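Local coordinates for protein lipase (Rhizopus chinensis, PDB 6A0W) that probably hydrolyses the ester bonds of triacylglycerols, as a fungal class 3 lipase whose N-terminal polypeptide segment regulates substrate binding affinity, at residues E32-A36 against V259-S264. Residues are numbered along the deposited sequence; the frame is centred on the assembly and turned at random.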
loop_
_atom_site.group_PDB
_atom_site.type_symbol
_atom_site.label_atom_id
_atom_site.label_comp_id
_atom_site.label_asym_id
_atom_site.label_seq_id
_atom_site.Cartn_x
_atom_site.Cartn_y
_atom_site.Cartn_z
ATOM N N GLU A 32 -13.016 9.596 -15.055
ATOM C CA GLU A 32 -12.908 11.005 -14.746
ATOM C C GLU A 32 -11.972 11.260 -13.552
ATOM O O GLU A 32 -11.549 10.345 -12.848
ATOM C CB GLU A 32 -14.290 11.574 -14.459
ATOM C CG GLU A 32 -14.989 10.869 -13.309
ATOM C CD GLU A 32 -15.104 11.734 -12.068
ATOM O OE1 GLU A 32 -14.146 12.486 -11.781
ATOM O OE2 GLU A 32 -16.122 11.627 -11.342
ATOM N N VAL A 33 -11.684 12.537 -13.331
ATOM C CA VAL A 33 -10.622 12.999 -12.437
ATOM C C VAL A 33 -11.173 14.105 -11.573
ATOM O O VAL A 33 -11.541 15.156 -12.073
ATOM C CB VAL A 33 -9.459 13.573 -13.254
ATOM C CG1 VAL A 33 -8.402 14.152 -12.326
ATOM C CG2 VAL A 33 -8.909 12.492 -14.172
ATOM N N VAL A 34 -11.181 13.903 -10.275
ATOM C CA VAL A 34 -11.790 14.863 -9.385
ATOM C C VAL A 34 -10.790 15.176 -8.290
ATOM O O VAL A 34 -10.041 14.295 -7.824
ATOM C CB VAL A 34 -13.092 14.276 -8.784
ATOM C CG1 VAL A 34 -12.791 13.124 -7.854
ATOM C CG2 VAL A 34 -13.868 15.319 -8.023
ATOM N N THR A 35 -10.848 16.405 -7.799
ATOM C CA THR A 35 -9.947 16.857 -6.774
ATOM C C THR A 35 -10.435 16.238 -5.476
ATOM O O THR A 35 -11.624 16.240 -5.205
ATOM C CB THR A 35 -9.903 18.408 -6.739
ATOM O OG1 THR A 35 -9.327 18.849 -7.972
ATOM C CG2 THR A 35 -9.067 18.903 -5.583
ATOM N N ALA A 36 -9.519 15.713 -4.662
ATOM C CA ALA A 36 -9.911 15.128 -3.385
ATOM C C ALA A 36 -10.348 16.227 -2.428
ATOM O O ALA A 36 -9.724 17.275 -2.332
ATOM C CB ALA A 36 -8.760 14.321 -2.779
ATOM N N VAL A 259 -4.487 17.240 -4.436
ATOM C CA VAL A 259 -4.501 15.775 -4.550
ATOM C C VAL A 259 -5.598 15.349 -5.510
ATOM O O VAL A 259 -6.755 15.672 -5.293
ATOM C CB VAL A 259 -4.775 15.136 -3.184
ATOM C CG1 VAL A 259 -4.661 13.611 -3.285
ATOM C CG2 VAL A 259 -3.795 15.663 -2.126
ATOM N N GLN A 260 -5.243 14.716 -6.617
ATOM C CA GLN A 260 -6.225 14.398 -7.655
ATOM C C GLN A 260 -6.611 12.909 -7.588
ATOM O O GLN A 260 -5.736 12.034 -7.541
ATOM C CB GLN A 260 -5.656 14.700 -9.041
ATOM C CG GLN A 260 -5.449 16.191 -9.296
ATOM C CD GLN A 260 -6.729 17.012 -9.070
ATOM O OE1 GLN A 260 -7.793 16.657 -9.572
ATOM N NE2 GLN A 260 -6.646 18.056 -8.259
ATOM N N ILE A 261 -7.909 12.635 -7.666
ATOM C CA ILE A 261 -8.442 11.284 -7.747
ATOM C C ILE A 261 -8.840 10.895 -9.161
ATOM O O ILE A 261 -9.732 11.477 -9.787
ATOM C CB ILE A 261 -9.595 11.076 -6.756
ATOM C CG1 ILE A 261 -9.148 11.471 -5.376
ATOM C CG2 ILE A 261 -10.133 9.631 -6.783
ATOM C CD1 ILE A 261 -10.210 11.302 -4.295
ATOM N N CYS A 262 -8.149 9.902 -9.699
ATOM C CA CYS A 262 -8.596 9.267 -10.914
ATOM C C CYS A 262 -9.550 8.144 -10.506
ATOM O O CYS A 262 -9.108 7.086 -10.060
ATOM C CB CYS A 262 -7.418 8.750 -11.743
ATOM S SG CYS A 262 -6.438 10.044 -12.576
ATOM N N THR A 263 -10.854 8.386 -10.664
ATOM C CA THR A 263 -11.887 7.578 -10.026
ATOM C C THR A 263 -12.056 6.191 -10.661
ATOM O O THR A 263 -12.730 5.347 -10.109
ATOM C CB THR A 263 -13.271 8.266 -10.110
ATOM O OG1 THR A 263 -13.510 8.610 -11.482
ATOM C CG2 THR A 263 -13.304 9.490 -9.223
ATOM N N SER A 264 -11.525 5.989 -11.848
ATOM C CA SER A 264 -11.569 4.687 -12.491
ATOM C C SER A 264 -10.824 3.624 -11.673
ATOM O O SER A 264 -9.838 3.945 -11.016
ATOM C CB SER A 264 -10.929 4.834 -13.884
ATOM O OG SER A 264 -10.513 3.582 -14.454
HETATM O O HOH W 1 -10.257 8.073 -13.682
HETATM O O HOH W 2 -9.594 18.126 -10.652
#
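Val34 and Ile261 form the hydrogen-bonded pair at the middle of this antiparallel strand contact. Val34 N donates to Ile261 O at 2.9 Å, and Ile261 N donates to Val34 O at 2.7 Å. The tight part lies at Ala36. Ala36 N donates to Val259 O at 2.8 Å in a nearly straight bond (175°). The Ala36 methyl CB packs 3.7 Å from Ile261 CD1, beside Ile41 of helix 38-53. On the face of Val33, Thr35 and Gln260, the Gln260 chain bends at chi2 (-55°) and folds its amide over the neighbouring strand. Gln260 NE2 donates to Thr35 OG1 at 2.8 Å, with the hydroxyl in the amide plane. Asp258 takes a second bond from NE2, which helps fix the amide's rotation. A water joins Gln260 OE1 to Thr35 OG1. Further along this face, Val33 CG2 rests 3.8 Å from Cys262 SG, which is disulfide-bonded to Cys271. The Glu32 end is the solvent side, where Glu32 is poorly ordered though its backbone oxygen is well gripped. Glu32 O takes Thr263 N almost head-on and Thr263 OG1 from above the carbonyl plane, 3.0 Å each. A water links the same oxygen to Ser264 N. Strand 33-35 thus adds an N-terminal strand at the outer edge of the central mixed sheet of the alpha/beta-hydrolase fold.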